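Local coordinates for protein tyrosine--tRNA ligase, mitochondrial (Emericella nidulans, PDB 5IHX) that probably attaches L-tyrosine to mitochondrial tRNA(Tyr) at the expense of ATP, releasing AMP and diphosphate, as a class I aminoacyl-tRNA synthetase, at residues K64-A70 and G97-L103; D73-M79 and N132-M136; T108-P114 and E214-M220; E180-G186 and L219-W223; V250-K254 and D274-G278. All blocks are in the same frame, centred on the assembly; numbering follows the deposited sequence.

Contact 1: K64-A70 and G97-L103; sequences KRVGIYA and GLPVTFL. With TYR (tyrosine), chain C.
Tyr69 lies along Thr101 and Leu103 of the adjoining strand, and its side chain leads from the sheet to the substrate. Its CB rests 3.7 Å from CB of Thr101, on the same face of the sheet. Farther out, CD1 passes CB of Leu103 at 3.9 Å, and CE1 reaches CD2 of Leu103 at 3.6 Å, so that ring and leucine run side by side in the same direction. At the tip, Tyr69 OH donates to OH of the bound tyrosine over 3.2 Å, the ligand oxygen lying at the ring edge; Asp224 holds the same ligand. Tyrosine suits the place because it combines a flat apolar body with a distant hydroxyl. Strands 68-72 and 100-104 are parallel neighbours joined through helix 84-95, a beta-alpha-beta unit of the Rossmann-type catalytic domain. Their ladder runs alternately through Ile68 N to Pro99 O, Thr101 N to Ile68 O, Ala70 N to Thr101 O and Leu103 N to Ala70 O. On the other face, the branched CG2 of Ile68 meets CG1 of Val100 at 3.8 Å. Before the strands begin, a bend in the Arg65 chain (chi3 -63°) brings NH1 to Gly97 O at 2.9 Å. That oxygen lies in the guanidinium plane, although the donor stands 43° above the carbonyl plane; NH2 turns to Glu21. Gly97, with positive phi, closes the preceding helix in a Schellman motif.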
# COMPACT_ATOMS: atom_id res chain seq x y z
N LYS A 64 14.81 22.99 22.61
CA LYS A 64 13.57 23.20 21.86
C LYS A 64 12.33 22.71 22.59
O LYS A 64 12.33 21.65 23.21
CB LYS A 64 13.66 22.50 20.50
CG LYS A 64 14.80 22.98 19.61
CD LYS A 64 14.92 22.11 18.37
CE LYS A 64 13.70 22.23 17.46
NZ LYS A 64 13.85 21.42 16.22
N ARG A 65 11.27 23.51 22.50
CA ARG A 65 9.95 23.12 22.99
C ARG A 65 9.28 22.23 21.93
O ARG A 65 8.29 22.63 21.32
CB ARG A 65 9.10 24.36 23.28
CG ARG A 65 7.78 24.10 23.97
CD ARG A 65 6.90 25.35 23.96
NE ARG A 65 7.50 26.47 24.70
CZ ARG A 65 7.31 26.71 25.99
NH1 ARG A 65 6.55 25.91 26.73
NH2 ARG A 65 7.90 27.76 26.55
N VAL A 66 9.84 21.05 21.72
CA VAL A 66 9.41 20.17 20.64
C VAL A 66 8.12 19.43 20.94
O VAL A 66 7.78 19.20 22.11
CB VAL A 66 10.48 19.10 20.30
CG1 VAL A 66 11.76 19.77 19.84
CG2 VAL A 66 10.74 18.19 21.50
N GLY A 67 7.40 19.07 19.89
CA GLY A 67 6.21 18.27 20.02
C GLY A 67 6.56 16.81 20.21
O GLY A 67 7.59 16.33 19.73
N ILE A 68 5.69 16.10 20.93
CA ILE A 68 5.88 14.67 21.18
C ILE A 68 4.53 13.98 21.08
O ILE A 68 3.51 14.56 21.44
CB ILE A 68 6.51 14.41 22.57
CG1 ILE A 68 6.64 12.91 22.82
CG2 ILE A 68 5.69 15.08 23.66
CD1 ILE A 68 7.51 12.56 24.02
N TYR A 69 4.51 12.75 20.57
CA TYR A 69 3.26 12.01 20.46
C TYR A 69 3.40 10.54 20.80
O TYR A 69 4.49 9.97 20.74
CB TYR A 69 2.66 12.16 19.05
CG TYR A 69 3.07 11.10 18.06
CD1 TYR A 69 2.26 9.99 17.83
CD2 TYR A 69 4.25 11.21 17.32
CE1 TYR A 69 2.62 9.02 16.91
CE2 TYR A 69 4.61 10.24 16.40
CZ TYR A 69 3.79 9.15 16.20
OH TYR A 69 4.14 8.18 15.28
N ALA A 70 2.27 9.95 21.19
CA ALA A 70 2.16 8.52 21.42
C ALA A 70 0.92 8.02 20.69
O ALA A 70 -0.09 8.71 20.66
CB ALA A 70 2.08 8.21 22.89
N GLY A 97 4.58 22.19 29.39
CA GLY A 97 4.40 23.20 28.36
C GLY A 97 4.85 22.74 26.98
O GLY A 97 4.99 23.56 26.07
N LEU A 98 5.10 21.44 26.84
CA LEU A 98 5.42 20.87 25.54
C LEU A 98 4.13 20.51 24.81
O LEU A 98 3.19 20.02 25.43
CB LEU A 98 6.30 19.62 25.70
CG LEU A 98 7.70 19.84 26.25
CD1 LEU A 98 8.28 18.54 26.76
CD2 LEU A 98 8.60 20.45 25.19
N PRO A 99 4.08 20.77 23.49
CA PRO A 99 2.87 20.37 22.76
C PRO A 99 2.81 18.86 22.57
O PRO A 99 3.72 18.28 21.97
CB PRO A 99 3.00 21.09 21.41
CG PRO A 99 4.46 21.36 21.24
CD PRO A 99 5.10 21.37 22.61
N VAL A 100 1.76 18.22 23.08
CA VAL A 100 1.66 16.77 23.04
C VAL A 100 0.49 16.34 22.17
O VAL A 100 -0.51 17.04 22.07
CB VAL A 100 1.48 16.18 24.46
CG1 VAL A 100 2.62 16.62 25.36
CG2 VAL A 100 0.14 16.60 25.06
N THR A 101 0.64 15.18 21.52
CA THR A 101 -0.40 14.67 20.65
C THR A 101 -0.71 13.22 20.98
O THR A 101 0.19 12.38 21.06
CB THR A 101 0.01 14.77 19.16
OG1 THR A 101 0.24 16.15 18.82
CG2 THR A 101 -1.08 14.21 18.25
N PHE A 102 -2.00 12.95 21.19
CA PHE A 102 -2.49 11.59 21.32
C PHE A 102 -2.99 11.13 19.96
O PHE A 102 -3.93 11.72 19.42
CB PHE A 102 -3.62 11.50 22.35
CG PHE A 102 -3.23 11.92 23.74
CD1 PHE A 102 -3.08 10.98 24.74
CD2 PHE A 102 -3.00 13.25 24.04
CE1 PHE A 102 -2.73 11.35 26.02
CE2 PHE A 102 -2.64 13.63 25.32
CZ PHE A 102 -2.50 12.68 26.31
N LEU A 103 -2.36 10.10 19.41
CA LEU A 103 -2.74 9.60 18.09
C LEU A 103 -3.56 8.32 18.20
O LEU A 103 -3.07 7.30 18.66
CB LEU A 103 -1.50 9.35 17.24
CG LEU A 103 -1.78 8.84 15.82
CD1 LEU A 103 -2.49 9.90 15.01
CD2 LEU A 103 -0.50 8.41 15.14
N TYR C . 1.65 0.63 16.64
CA TYR C . 1.36 1.09 18.03
C TYR C . 0.84 -0.06 18.88
O TYR C . 1.00 -0.07 20.11
CB TYR C . 0.34 2.23 18.01
CG TYR C . 0.69 3.33 17.04
CD1 TYR C . 1.81 4.13 17.25
CD2 TYR C . -0.10 3.58 15.92
CE1 TYR C . 2.13 5.14 16.37
CE2 TYR C . 0.22 4.59 15.04
CZ TYR C . 1.34 5.36 15.27
OH TYR C . 1.66 6.37 14.39
OXT TYR C . 0.24 -1.01 18.37

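Contact 2: D73-M79 and N132-M136; sequences DPTAPSM and NMASM
Ser78 OG donates to Met79 O over 2.6 Å, beside the stretch of loop on which the methyl of Met136 packs. CE of Met136 lies 3.3 Å from Ser78 C and 3.2 Å from Ala76 O, and it also meets CG of Met79 at 3.7 Å, the two methionines crossing at about a right angle. The Met136 chain leaves its helix with CG trans to N (chi1 -171°), and bends farther along turn its tip into the loop; an unbranched, flexible methionine can follow such a curve. Its sulfur packs 3.7 Å from CA of Pro74, the centre of an inverse gamma turn. This loop follows strand 68-72 and runs into the His-Val-Gly-His sequence that is this enzyme's version of the class I HIGH signature, while helix 126-153 lies across it. At the loop's start, Asp73 belongs to the tyrosine pocket and bonds to Tyr217 and Thr108. Nearer the surface, the Asn132 amide lies alongside Pro77, with OD1 3.3 Å from the nitrogen of Pro77, which has no hydrogen to give, so the approach is contact alone. CB of Ser135 closes on Pro77 O, whereas its OG bonds back to Ala131 within the helix.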
# COMPACT_ATOMS: atom_id res chain seq x y z
N ASP A 73 -3.75 1.90 19.11
CA ASP A 73 -4.70 1.28 18.19
C ASP A 73 -5.91 0.77 18.97
O ASP A 73 -5.76 -0.03 19.90
CB ASP A 73 -4.04 0.14 17.41
CG ASP A 73 -3.17 0.63 16.26
OD1 ASP A 73 -2.54 -0.21 15.59
OD2 ASP A 73 -3.15 1.85 16.00
N PRO A 74 -7.12 1.22 18.59
CA PRO A 74 -8.34 0.79 19.29
C PRO A 74 -8.77 -0.65 18.97
O PRO A 74 -9.59 -0.86 18.08
CB PRO A 74 -9.39 1.79 18.79
CG PRO A 74 -8.93 2.17 17.44
CD PRO A 74 -7.42 2.18 17.51
N THR A 75 -8.20 -1.61 19.69
CA THR A 75 -8.57 -3.01 19.55
C THR A 75 -9.60 -3.40 20.61
O THR A 75 -10.09 -4.54 20.63
CB THR A 75 -7.34 -3.94 19.69
OG1 THR A 75 -6.75 -3.76 20.98
CG2 THR A 75 -6.32 -3.63 18.61
N ALA A 76 -9.92 -2.46 21.49
CA ALA A 76 -10.92 -2.66 22.53
C ALA A 76 -11.66 -1.35 22.75
O ALA A 76 -11.19 -0.29 22.35
CB ALA A 76 -10.26 -3.14 23.82
N PRO A 77 -12.85 -1.41 23.39
CA PRO A 77 -13.58 -0.16 23.64
C PRO A 77 -12.90 0.72 24.68
O PRO A 77 -13.28 1.88 24.86
CB PRO A 77 -14.94 -0.65 24.13
CG PRO A 77 -14.69 -2.00 24.69
CD PRO A 77 -13.59 -2.59 23.86
N SER A 78 -11.90 0.16 25.36
CA SER A 78 -11.22 0.85 26.44
C SER A 78 -9.73 0.54 26.46
O SER A 78 -9.31 -0.54 26.04
CB SER A 78 -11.84 0.48 27.79
OG SER A 78 -11.03 0.94 28.86
N MET A 79 -8.95 1.49 26.94
CA MET A 79 -7.56 1.24 27.29
C MET A 79 -7.50 0.59 28.66
O MET A 79 -8.49 0.61 29.41
CB MET A 79 -6.76 2.54 27.28
CG MET A 79 -6.60 3.16 25.90
SD MET A 79 -5.51 4.58 25.91
CE MET A 79 -6.46 5.72 26.91
N ASN A 132 -15.57 0.51 19.02
CA ASN A 132 -14.32 0.57 19.78
C ASN A 132 -13.61 1.90 19.58
O ASN A 132 -13.12 2.51 20.53
CB ASN A 132 -13.39 -0.57 19.36
CG ASN A 132 -13.81 -1.91 19.93
OD1 ASN A 132 -14.70 -1.99 20.77
ND2 ASN A 132 -13.15 -2.97 19.47
N MET A 133 -13.57 2.36 18.33
CA MET A 133 -12.89 3.59 17.97
C MET A 133 -13.55 4.80 18.62
O MET A 133 -12.88 5.70 19.12
CB MET A 133 -12.86 3.74 16.45
CG MET A 133 -11.95 4.85 15.94
SD MET A 133 -12.04 5.07 14.15
CE MET A 133 -11.71 3.40 13.57
N ALA A 134 -14.88 4.81 18.62
CA ALA A 134 -15.64 5.93 19.18
C ALA A 134 -15.50 5.97 20.71
O ALA A 134 -15.36 7.05 21.30
CB ALA A 134 -17.10 5.82 18.79
N SER A 135 -15.52 4.80 21.34
CA SER A 135 -15.39 4.71 22.79
C SER A 135 -13.99 5.14 23.24
O SER A 135 -13.85 5.84 24.25
CB SER A 135 -15.67 3.29 23.27
OG SER A 135 -17.00 2.91 22.96
N MET A 136 -12.98 4.73 22.50
CA MET A 136 -11.60 5.06 22.84
C MET A 136 -11.35 6.55 22.64
O MET A 136 -10.61 7.17 23.41
CB MET A 136 -10.61 4.25 22.00
CG MET A 136 -9.16 4.39 22.45
SD MET A 136 -8.20 2.87 22.31
CE MET A 136 -9.02 1.82 23.50

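Contact 3: T108-P114 and E214-M220; sequences TSRVGDP and EFTYPLM. With TYR (tyrosine), chain C.
The ring of Tyr217 packs tightly against segment 108-114, which covers one of its faces and part of its edge. Asp113 CA sits over the face, 3.6 Å from the ring centroid and 9° off its normal, in a CH-pi contact. The Asp113 carboxylate stacks above the same ring with planes 22° apart, while Thr108 O comes to the edge, 3.2 Å from CE1. Gly112, at positive phi, makes the bend that lays Asp113 over the ring, and the buried Pro114 packs its CD 3.8 Å from CB of Tyr217. Between the partly exposed Val111 and Glu214 the packing is looser: CG1 of Val111 lies 4.0 Å from Glu214 N, and the glutamate's carboxylate turns to Arg203 and Ser211. On the ligand side, Asp113 OD1 and Tyr217 OH each accept a 2.8 Å hydrogen bond from N of the bound tyrosine. Asp73 also bonds to Tyr217 OH, and Gln242 to Asp113 OD1, part of the tyrosyl-tRNA synthetase pocket for the substrate's amino group, to which Gln221 also contributes.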
# COMPACT_ATOMS: atom_id res chain seq x y z
N THR A 108 -4.79 2.36 11.17
CA THR A 108 -3.74 1.36 11.36
C THR A 108 -4.22 0.17 12.18
O THR A 108 -3.59 -0.88 12.18
CB THR A 108 -2.50 1.98 12.04
OG1 THR A 108 -2.92 2.76 13.17
CG2 THR A 108 -1.74 2.86 11.07
N SER A 109 -5.34 0.34 12.89
CA SER A 109 -5.92 -0.75 13.66
C SER A 109 -6.58 -1.77 12.73
O SER A 109 -6.70 -2.94 13.09
CB SER A 109 -6.94 -0.21 14.66
OG SER A 109 -8.03 0.43 14.02
N ARG A 110 -7.00 -1.32 11.55
CA ARG A 110 -7.58 -2.22 10.56
C ARG A 110 -6.54 -3.24 10.10
O ARG A 110 -6.84 -4.42 9.92
CB ARG A 110 -8.11 -1.43 9.36
CG ARG A 110 -9.21 -0.45 9.69
CD ARG A 110 -9.71 0.26 8.43
NE ARG A 110 -10.71 1.28 8.71
CZ ARG A 110 -11.28 2.04 7.79
N VAL A 111 -5.30 -2.77 9.92
CA VAL A 111 -4.20 -3.64 9.52
C VAL A 111 -3.74 -4.50 10.69
O VAL A 111 -3.70 -5.73 10.60
CB VAL A 111 -3.00 -2.82 8.99
CG1 VAL A 111 -1.80 -3.71 8.69
CG2 VAL A 111 -3.41 -2.05 7.74
N GLY A 112 -3.38 -3.85 11.80
CA GLY A 112 -2.94 -4.55 13.00
C GLY A 112 -1.43 -4.64 13.09
O GLY A 112 -0.77 -5.18 12.20
N ASP A 113 -0.87 -4.09 14.17
CA ASP A 113 0.57 -4.10 14.38
C ASP A 113 1.08 -5.53 14.60
O ASP A 113 0.69 -6.17 15.58
CB ASP A 113 0.94 -3.22 15.58
CG ASP A 113 2.42 -2.90 15.64
OD1 ASP A 113 2.79 -1.93 16.33
OD2 ASP A 113 3.21 -3.62 14.99
N PRO A 114 1.94 -6.03 13.70
CA PRO A 114 2.41 -7.41 13.83
C PRO A 114 3.42 -7.65 14.95
O PRO A 114 3.74 -8.81 15.23
CB PRO A 114 3.06 -7.69 12.46
CG PRO A 114 3.50 -6.35 11.99
CD PRO A 114 2.45 -5.39 12.47
N GLU A 214 0.43 -6.50 6.79
CA GLU A 214 1.22 -6.49 8.02
C GLU A 214 2.63 -6.00 7.75
O GLU A 214 3.19 -5.22 8.53
CB GLU A 214 1.27 -7.88 8.65
CG GLU A 214 -0.06 -8.36 9.22
CD GLU A 214 0.02 -9.77 9.76
OE1 GLU A 214 0.30 -10.70 8.97
OE2 GLU A 214 -0.18 -9.96 10.98
N PHE A 215 3.21 -6.46 6.65
CA PHE A 215 4.55 -6.07 6.25
C PHE A 215 4.65 -4.57 6.02
O PHE A 215 5.71 -3.97 6.18
CB PHE A 215 4.95 -6.85 4.98
CG PHE A 215 6.40 -6.71 4.60
CD1 PHE A 215 7.39 -7.21 5.43
CD2 PHE A 215 6.76 -6.12 3.40
CE1 PHE A 215 8.72 -7.10 5.08
CE2 PHE A 215 8.09 -6.01 3.05
CZ PHE A 215 9.08 -6.50 3.88
N THR A 216 3.52 -3.96 5.66
CA THR A 216 3.46 -2.53 5.35
C THR A 216 3.26 -1.67 6.60
O THR A 216 3.50 -0.46 6.57
CB THR A 216 2.31 -2.24 4.35
OG1 THR A 216 2.42 -3.11 3.22
CG2 THR A 216 2.34 -0.79 3.87
N TYR A 217 2.82 -2.29 7.70
CA TYR A 217 2.44 -1.55 8.90
C TYR A 217 3.50 -0.54 9.36
O TYR A 217 3.18 0.60 9.67
CB TYR A 217 2.09 -2.51 10.04
CG TYR A 217 1.51 -1.82 11.26
CD1 TYR A 217 0.14 -1.75 11.44
CD2 TYR A 217 2.33 -1.23 12.21
CE1 TYR A 217 -0.40 -1.12 12.54
CE2 TYR A 217 1.80 -0.59 13.32
CZ TYR A 217 0.43 -0.54 13.48
OH TYR A 217 -0.11 0.09 14.57
N PRO A 218 4.78 -0.96 9.42
CA PRO A 218 5.83 -0.01 9.81
C PRO A 218 5.83 1.27 8.96
O PRO A 218 6.11 2.35 9.49
CB PRO A 218 7.13 -0.79 9.60
CG PRO A 218 6.75 -2.21 9.65
CD PRO A 218 5.31 -2.33 9.26
N LEU A 219 5.55 1.14 7.67
CA LEU A 219 5.54 2.30 6.78
C LEU A 219 4.36 3.22 7.10
O LEU A 219 4.46 4.44 6.96
CB LEU A 219 5.49 1.87 5.31
CG LEU A 219 6.82 1.40 4.69
CD1 LEU A 219 7.20 0.01 5.19
CD2 LEU A 219 6.74 1.44 3.17
N MET A 220 3.25 2.64 7.53
CA MET A 220 2.09 3.44 7.93
C MET A 220 2.38 4.22 9.20
O MET A 220 2.05 5.41 9.30
CB MET A 220 0.86 2.55 8.12
CG MET A 220 0.36 1.90 6.85
SD MET A 220 -1.13 0.91 7.12
CE MET A 220 -2.35 2.19 7.41
N TYR C . 1.65 0.63 16.64
CA TYR C . 1.36 1.09 18.03
C TYR C . 0.84 -0.06 18.88
O TYR C . 1.00 -0.07 20.11
CB TYR C . 0.34 2.23 18.01
CG TYR C . 0.69 3.33 17.04
CD1 TYR C . 1.81 4.13 17.25
CD2 TYR C . -0.10 3.58 15.92
CE1 TYR C . 2.13 5.14 16.37
CE2 TYR C . 0.22 4.59 15.04
CZ TYR C . 1.34 5.36 15.27
OH TYR C . 1.66 6.37 14.39
OXT TYR C . 0.24 -1.01 18.37

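Contact 4: E180-G186 and L219-W223; sequences EVLRDLG and LMQAW. With TYR (tyrosine), chain C.
Trp223 is the large bump of this contact, and its hollow is made by Glu180, Val181, Asp184 and Leu185 on the other helix. A chi1 of -166° swings the indole away from its own backbone N and toward the other helix, as a knob into a hole. CG2 of Val181 lies over one face in a CH-pi contact, 4.3 Å from the centroid of the six-membered ring and nearly above its centre. Three other residues meet the ring edge: OE2 of Glu180 lies 3.7 Å from CZ2, CB of Asp184 is 3.9 Å from CH2, and CB of Leu185 is 4.2 Å from CZ3. The Glu180 carboxylate is turned 89° to the indole, whereas that of Asp184 is almost coplanar with it. A smaller bump runs the other way: CD2 of Leu185 settles 4.1 Å from CB of Leu219 and 4.4 Å from CB of Ala222, where the small alanine side chain lets the branched leucine come close. Val181 O accepts from both Leu185 N and Gly186 N, the mark of a wider pi-type turn. The axes of segments 180-186 and 219-223 cross at 81° and come within 11.3 Å, a spacing that a residue as large as tryptophan can fill. Leu182 and Met220 pack on Met220 and Leu182 of the second subunit, respectively. Gln221 accepts a bond at OE1 from N of the bound tyrosine. Helix 212-229 is thus a shared wall of helical core, subunit interface and tyrosine pocket.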
# COMPACT_ATOMS: atom_id res chain seq x y z
N GLU A 180 1.22 7.99 -3.57
CA GLU A 180 1.91 9.03 -2.81
C GLU A 180 2.90 8.43 -1.81
O GLU A 180 4.02 8.92 -1.67
CB GLU A 180 0.91 9.92 -2.07
CG GLU A 180 1.56 11.06 -1.29
CD GLU A 180 0.56 11.93 -0.55
OE1 GLU A 180 -0.65 11.68 -0.67
OE2 GLU A 180 1.00 12.86 0.15
N VAL A 181 2.50 7.37 -1.12
CA VAL A 181 3.37 6.73 -0.14
C VAL A 181 4.54 6.04 -0.83
O VAL A 181 5.67 6.08 -0.34
CB VAL A 181 2.60 5.71 0.73
CG1 VAL A 181 3.55 4.95 1.65
CG2 VAL A 181 1.53 6.42 1.55
N LEU A 182 4.27 5.40 -1.97
CA LEU A 182 5.32 4.74 -2.73
C LEU A 182 6.32 5.75 -3.28
O LEU A 182 7.53 5.50 -3.29
CB LEU A 182 4.73 3.92 -3.87
CG LEU A 182 3.83 2.74 -3.49
CD1 LEU A 182 3.45 1.93 -4.72
CD2 LEU A 182 4.50 1.84 -2.45
N ARG A 183 5.82 6.90 -3.74
CA ARG A 183 6.68 7.92 -4.32
C ARG A 183 7.59 8.57 -3.28
O ARG A 183 8.79 8.73 -3.50
CB ARG A 183 5.83 9.00 -5.00
CG ARG A 183 6.58 10.31 -5.25
CD ARG A 183 5.80 11.26 -6.13
NE ARG A 183 4.53 11.64 -5.52
CZ ARG A 183 4.40 12.51 -4.52
NH1 ARG A 183 5.48 13.09 -4.00
NH2 ARG A 183 3.20 12.79 -4.03
N ASP A 184 7.01 8.94 -2.14
CA ASP A 184 7.72 9.74 -1.14
C ASP A 184 8.44 8.91 -0.08
O ASP A 184 9.31 9.42 0.62
CB ASP A 184 6.74 10.70 -0.45
CG ASP A 184 6.28 11.83 -1.36
OD1 ASP A 184 7.02 12.17 -2.32
OD2 ASP A 184 5.18 12.37 -1.12
N LEU A 185 8.07 7.64 0.04
CA LEU A 185 8.66 6.76 1.06
C LEU A 185 9.05 5.40 0.50
O LEU A 185 10.20 4.98 0.61
CB LEU A 185 7.71 6.59 2.24
CG LEU A 185 8.13 5.59 3.32
CD1 LEU A 185 9.50 5.94 3.89
CD2 LEU A 185 7.09 5.53 4.43
N GLY A 186 8.09 4.70 -0.10
CA GLY A 186 8.29 3.34 -0.56
C GLY A 186 9.46 3.16 -1.52
O GLY A 186 10.13 2.13 -1.51
N LEU A 219 5.55 1.14 7.67
CA LEU A 219 5.54 2.30 6.78
C LEU A 219 4.36 3.22 7.10
O LEU A 219 4.46 4.44 6.96
CB LEU A 219 5.49 1.87 5.31
CG LEU A 219 6.82 1.40 4.69
CD1 LEU A 219 7.20 0.01 5.19
CD2 LEU A 219 6.74 1.44 3.17
N MET A 220 3.25 2.64 7.53
CA MET A 220 2.09 3.44 7.93
C MET A 220 2.38 4.22 9.20
O MET A 220 2.05 5.41 9.30
CB MET A 220 0.86 2.55 8.12
CG MET A 220 0.36 1.90 6.85
SD MET A 220 -1.13 0.91 7.12
CE MET A 220 -2.35 2.19 7.41
N GLN A 221 2.99 3.57 10.18
CA GLN A 221 3.38 4.24 11.42
C GLN A 221 4.38 5.35 11.12
O GLN A 221 4.33 6.43 11.72
CB GLN A 221 3.96 3.25 12.43
CG GLN A 221 4.26 3.88 13.78
CD GLN A 221 4.20 2.90 14.94
OE1 GLN A 221 3.59 1.83 14.84
NE2 GLN A 221 4.83 3.26 16.05
N ALA A 222 5.30 5.08 10.20
CA ALA A 222 6.29 6.07 9.81
C ALA A 222 5.61 7.26 9.16
O ALA A 222 5.97 8.41 9.43
CB ALA A 222 7.30 5.46 8.85
N TRP A 223 4.64 6.99 8.30
CA TRP A 223 3.91 8.05 7.62
C TRP A 223 3.11 8.88 8.63
O TRP A 223 3.04 10.10 8.52
CB TRP A 223 2.99 7.46 6.55
CG TRP A 223 2.46 8.49 5.59
CD1 TRP A 223 1.24 9.09 5.63
CD2 TRP A 223 3.14 9.04 4.46
NE1 TRP A 223 1.12 9.98 4.58
CE2 TRP A 223 2.28 9.97 3.85
CE3 TRP A 223 4.41 8.83 3.90
CZ2 TRP A 223 2.63 10.69 2.71
CZ3 TRP A 223 4.76 9.55 2.77
CH2 TRP A 223 3.87 10.47 2.19
N TYR C . 1.65 0.63 16.64
CA TYR C . 1.36 1.09 18.03
C TYR C . 0.84 -0.06 18.88
O TYR C . 1.00 -0.07 20.11
CB TYR C . 0.34 2.23 18.01
CG TYR C . 0.69 3.33 17.04
CD1 TYR C . 1.81 4.13 17.25
CD2 TYR C . -0.10 3.58 15.92
CE1 TYR C . 2.13 5.14 16.37
CE2 TYR C . 0.22 4.59 15.04
CZ TYR C . 1.34 5.36 15.27
OH TYR C . 1.66 6.37 14.39
OXT TYR C . 0.24 -1.01 18.37

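Contact 5: V250-K254 and D274-G278; sequences VGAVK and DKPIG
Apolar packing of a helix on the entrance to a strand joins Val250, Val253 and Lys254 of helix 243-259 to Pro276, just ahead of strand 277-280. No hydrogen bond crosses between the two segments, so shape does the work. The proline ring points at the helix, and its CG approaches CG1 of Val253 at 3.7 Å as the two side chains slide past each other in opposite directions. The same CG lies 3.5 Å from Val250 O and 3.9 Å from CG of Lys254, so one compact ring touches residues one turn apart. Val250 straddles the chain beyond: CG1 meets Pro276 O at 3.5 Å, and CG2 reaches CA of Ile277 at 4.1 Å. The branched side chain of Val250 suits its place, since its two methyls reach Pro276 and Ile277 in turn. Phe229 of helix 212-229 covers Val253 and Pro276. At the partly exposed margin the two lysines cross at about a right angle, both bent at their last torsion. NZ of Lys254 comes 3.2 Å from CD of Lys275, and the two NZ atoms stand 3.9 Å apart, a closeness that probably costs some repulsion. Lys275 NZ bonds to Leu269 O, which would offset part of it. The arrangement belongs to a beta-alpha-beta crossover, strand 235-238 to helix 243-259 to strand 277-280, where the helix packs against the start of the parallel strand that follows it.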
# COMPACT_ATOMS: atom_id res chain seq x y z
N VAL A 250 12.24 6.70 12.57
CA VAL A 250 13.27 7.73 12.55
C VAL A 250 13.91 7.82 11.17
O VAL A 250 14.01 8.90 10.59
CB VAL A 250 14.36 7.47 13.62
CG1 VAL A 250 15.55 8.41 13.43
CG2 VAL A 250 13.78 7.63 15.01
N GLY A 251 14.32 6.67 10.64
CA GLY A 251 14.92 6.60 9.32
C GLY A 251 13.95 7.04 8.24
O GLY A 251 14.30 7.82 7.35
N ALA A 252 12.73 6.54 8.32
CA ALA A 252 11.70 6.82 7.33
C ALA A 252 11.37 8.31 7.25
O ALA A 252 11.18 8.85 6.17
CB ALA A 252 10.45 6.02 7.63
N VAL A 253 11.29 8.96 8.41
CA VAL A 253 10.94 10.38 8.45
C VAL A 253 12.05 11.24 7.85
O VAL A 253 11.78 12.18 7.11
CB VAL A 253 10.63 10.84 9.89
CG1 VAL A 253 10.54 12.36 9.98
CG2 VAL A 253 9.32 10.22 10.37
N LYS A 254 13.30 10.92 8.18
CA LYS A 254 14.45 11.59 7.57
C LYS A 254 14.35 11.53 6.06
O LYS A 254 14.49 12.54 5.36
CB LYS A 254 15.77 10.96 8.02
CG LYS A 254 16.10 11.10 9.49
CD LYS A 254 17.08 10.01 9.89
CE LYS A 254 17.59 10.18 11.31
NZ LYS A 254 18.66 11.20 11.38
N ASP A 274 17.32 18.77 14.91
CA ASP A 274 16.06 18.82 14.18
C ASP A 274 15.62 17.45 13.68
O ASP A 274 14.52 17.30 13.16
CB ASP A 274 16.19 19.77 12.98
CG ASP A 274 16.51 21.19 13.40
OD1 ASP A 274 16.19 21.56 14.55
OD2 ASP A 274 17.09 21.93 12.58
N LYS A 275 16.48 16.45 13.85
CA LYS A 275 16.20 15.11 13.35
C LYS A 275 15.17 14.42 14.24
O LYS A 275 15.16 14.63 15.46
CB LYS A 275 17.48 14.29 13.28
CG LYS A 275 18.49 14.80 12.26
CD LYS A 275 19.82 14.06 12.35
CE LYS A 275 20.82 14.57 11.33
NZ LYS A 275 20.37 14.38 9.92
N PRO A 276 14.29 13.60 13.64
CA PRO A 276 13.34 12.84 14.45
C PRO A 276 14.05 11.90 15.41
O PRO A 276 15.14 11.41 15.10
CB PRO A 276 12.53 12.06 13.42
CG PRO A 276 13.41 11.99 12.22
CD PRO A 276 14.17 13.28 12.21
N ILE A 277 13.45 11.66 16.57
CA ILE A 277 14.06 10.82 17.58
C ILE A 277 12.94 10.32 18.48
O ILE A 277 11.86 10.88 18.49
CB ILE A 277 15.13 11.60 18.38
CG1 ILE A 277 15.93 10.66 19.29
CG2 ILE A 277 14.50 12.76 19.15
CD1 ILE A 277 17.18 11.31 19.87
N GLY A 278 13.18 9.24 19.22
CA GLY A 278 12.15 8.69 20.07
C GLY A 278 12.70 7.87 21.22
O GLY A 278 13.91 7.69 21.34

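Overall arrangement
Contacts 1 and 4 are the buried pair, one a backbone ladder in the sheet, the other interlocking side chains between helices; contacts 2, 3 and 5 are partly buried. Contacts 3 and 4 share Leu219 and Met220 on helix 212-229 and both reach the second subunit. With contact 1 they touch the bound tyrosine, contact 1 at its hydroxyl and the other two at its amino nitrogen. Contact 2 joins this site through Asp73, which bonds to Tyr217 and Thr108 of contact 3. Contact 5, mainly apolar with a lysine pair at its margin, reaches the same sheet as contact 1, is also tied to it by the Lys64-Asp274 salt bridge, and packs on contact 4 through Ala252 and Ala222.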